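PDB 3RCN: beta-N-acetylhexosaminidase from Arthrobacter aurescens, which probably hydrolyses terminal non-reducing N-acetyl-D-hexosamine residues of N-acetyl-beta-D-hexosaminides, as a member of glycosyl hydrolase family 20. Local coordinates for residues G181-I186 and R215-F220. Numbering follows the deposited sequence.
Sequences GWRMQI and RPHGGF. With SO4 (sulfate ion), chain B.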
# COMPACT_ATOMS: atom_id res chain seq x y z
N GLY A 181 12.20 12.55 -13.55
CA GLY A 181 11.74 11.24 -13.98
C GLY A 181 10.49 11.33 -14.85
O GLY A 181 9.78 12.33 -14.81
N TRP A 182 10.22 10.26 -15.60
CA TRP A 182 9.07 10.11 -16.47
C TRP A 182 8.36 8.79 -16.10
O TRP A 182 8.95 7.71 -16.21
CB TRP A 182 9.53 10.09 -17.93
CG TRP A 182 8.41 9.89 -18.94
CD1 TRP A 182 7.72 8.74 -19.16
CD2 TRP A 182 7.89 10.87 -19.85
NE1 TRP A 182 6.78 8.94 -20.14
CE2 TRP A 182 6.86 10.23 -20.59
CE3 TRP A 182 8.18 12.21 -20.12
CZ2 TRP A 182 6.12 10.90 -21.57
CZ3 TRP A 182 7.45 12.87 -21.10
CH2 TRP A 182 6.42 12.22 -21.80
N ARG A 183 7.12 8.87 -15.62
CA ARG A 183 6.46 7.70 -15.04
C ARG A 183 5.52 6.93 -15.95
O ARG A 183 4.93 5.93 -15.55
CB ARG A 183 5.69 8.10 -13.78
CG ARG A 183 6.50 8.80 -12.73
CD ARG A 183 7.77 8.08 -12.40
NE ARG A 183 8.58 8.86 -11.47
CZ ARG A 183 9.88 8.68 -11.30
NH1 ARG A 183 10.50 7.74 -12.00
NH2 ARG A 183 10.57 9.43 -10.45
N MSE A 184 5.33 7.39 -17.18
CA MSE A 184 4.34 6.73 -18.00
C MSE A 184 4.93 5.99 -19.20
O MSE A 184 5.62 6.56 -20.03
CB MSE A 184 3.27 7.72 -18.45
CG MSE A 184 2.15 7.03 -19.19
SE MSE A 184 0.99 8.26 -20.15
CE MSE A 184 -0.17 6.93 -20.99
N GLN A 185 4.64 4.70 -19.27
CA GLN A 185 5.14 3.88 -20.35
C GLN A 185 4.44 4.25 -21.66
O GLN A 185 3.21 4.30 -21.73
CB GLN A 185 4.90 2.41 -20.02
CG GLN A 185 4.97 1.48 -21.19
CD GLN A 185 4.56 0.07 -20.79
OE1 GLN A 185 5.41 -0.83 -20.64
NE2 GLN A 185 3.25 -0.14 -20.61
N ILE A 186 5.25 4.54 -22.68
CA ILE A 186 4.76 4.85 -24.01
C ILE A 186 5.32 3.82 -24.98
O ILE A 186 6.53 3.63 -25.08
CB ILE A 186 5.20 6.25 -24.49
CG1 ILE A 186 4.75 7.34 -23.52
CG2 ILE A 186 4.62 6.54 -25.85
CD1 ILE A 186 3.26 7.52 -23.46
N ARG A 215 21.55 7.59 -3.71
CA ARG A 215 20.58 6.51 -3.85
C ARG A 215 19.77 6.63 -5.14
O ARG A 215 18.98 7.56 -5.31
CB ARG A 215 19.64 6.49 -2.64
CG ARG A 215 18.65 5.32 -2.57
CD ARG A 215 17.53 5.63 -1.57
NE ARG A 215 16.56 4.55 -1.44
CZ ARG A 215 16.54 3.66 -0.44
NH1 ARG A 215 17.47 3.71 0.52
NH2 ARG A 215 15.61 2.70 -0.40
N PRO A 216 19.94 5.67 -6.06
CA PRO A 216 19.12 5.62 -7.26
C PRO A 216 17.64 5.69 -6.89
O PRO A 216 17.25 5.20 -5.83
CB PRO A 216 19.45 4.24 -7.84
CG PRO A 216 20.86 4.03 -7.46
CD PRO A 216 20.99 4.64 -6.08
N HIS A 217 16.83 6.33 -7.74
CA HIS A 217 15.38 6.31 -7.55
C HIS A 217 14.62 6.23 -8.86
O HIS A 217 14.97 6.89 -9.84
CB HIS A 217 14.88 7.51 -6.74
CG HIS A 217 13.39 7.54 -6.62
ND1 HIS A 217 12.70 6.81 -5.68
CD2 HIS A 217 12.45 8.14 -7.40
CE1 HIS A 217 11.40 7.00 -5.85
NE2 HIS A 217 11.22 7.80 -6.89
N GLY A 218 13.55 5.44 -8.87
CA GLY A 218 12.73 5.34 -10.06
C GLY A 218 11.60 4.33 -10.03
O GLY A 218 11.29 3.74 -8.99
N GLY A 219 10.94 4.20 -11.17
CA GLY A 219 9.86 3.25 -11.37
C GLY A 219 8.92 3.88 -12.40
O GLY A 219 9.11 5.03 -12.79
N PHE A 220 7.91 3.14 -12.83
CA PHE A 220 6.92 3.71 -13.73
C PHE A 220 5.64 2.90 -13.76
O PHE A 220 5.61 1.74 -13.36
CB PHE A 220 7.49 3.86 -15.14
CG PHE A 220 7.79 2.57 -15.81
CD1 PHE A 220 6.80 1.88 -16.48
CD2 PHE A 220 9.07 2.04 -15.79
CE1 PHE A 220 7.07 0.68 -17.10
CE2 PHE A 220 9.36 0.85 -16.42
CZ PHE A 220 8.36 0.17 -17.08
S SO4 B . 12.55 3.10 -2.77
O1 SO4 B . 13.38 3.39 -3.95
O2 SO4 B . 12.53 1.67 -2.54
O3 SO4 B . 13.14 3.78 -1.62
O4 SO4 B . 11.19 3.59 -2.97
O HOH W 1 13.36 8.92 -11.31
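The guanidinium of Arg183 and the imidazole of His217 meet with their planes nearly perpendicular, 85° apart: NH2 comes to the edge of the ring, near its plane, 3.8 Å from His217 CD2. Gly181 CA lies over one face of the guanidinium, offset toward its rim, while His217 packs edge-to-face with His150 and uses its NE2 in a hydrogen bond to the backbone of Phe151. A bend at chi2 (-50°) turns the Arg183 chain, which then runs on straight at chi3. From there NH1 gives Gly219 O a hydrogen bond of 3.1 Å, bent rather than straight, meeting a lone pair in the carbonyl plane but tilted 28° from the plane of its own guanidinium. A water takes a hydrogen bond from Arg183 NH2 and gives one to His217 O, each 3.0 Å long, bridging Arg183 to the backbone of His217 beside their edge contact. Farther along, Phe220 sets its CB 3.3 Å from Arg183 O, and its ring crosses the side chain of Gln185, with CE1 4.0 Å from Gln185 CB; Thr193 of helix 191-194 touches both residues, and Trp522 of the second subunit packs on Phe220. Arg183 NE bonds to Val147 O, so one side chain joins the 181-186 segment, the 215-220 segment and the loop after strand 140-146 in the catalytic barrel domain. An alanine in place of Arg183 would probably leave the carbonyls of Gly219 and Val147 and the bridging water without their donors and open a gap beside His217. The chemistry is thus that of a buried cation held chiefly by backbone carbonyls and water; the partial negative charges of these carbonyl oxygens would probably help offset its positive charge, while the 215-220 segment also borders the second subunit.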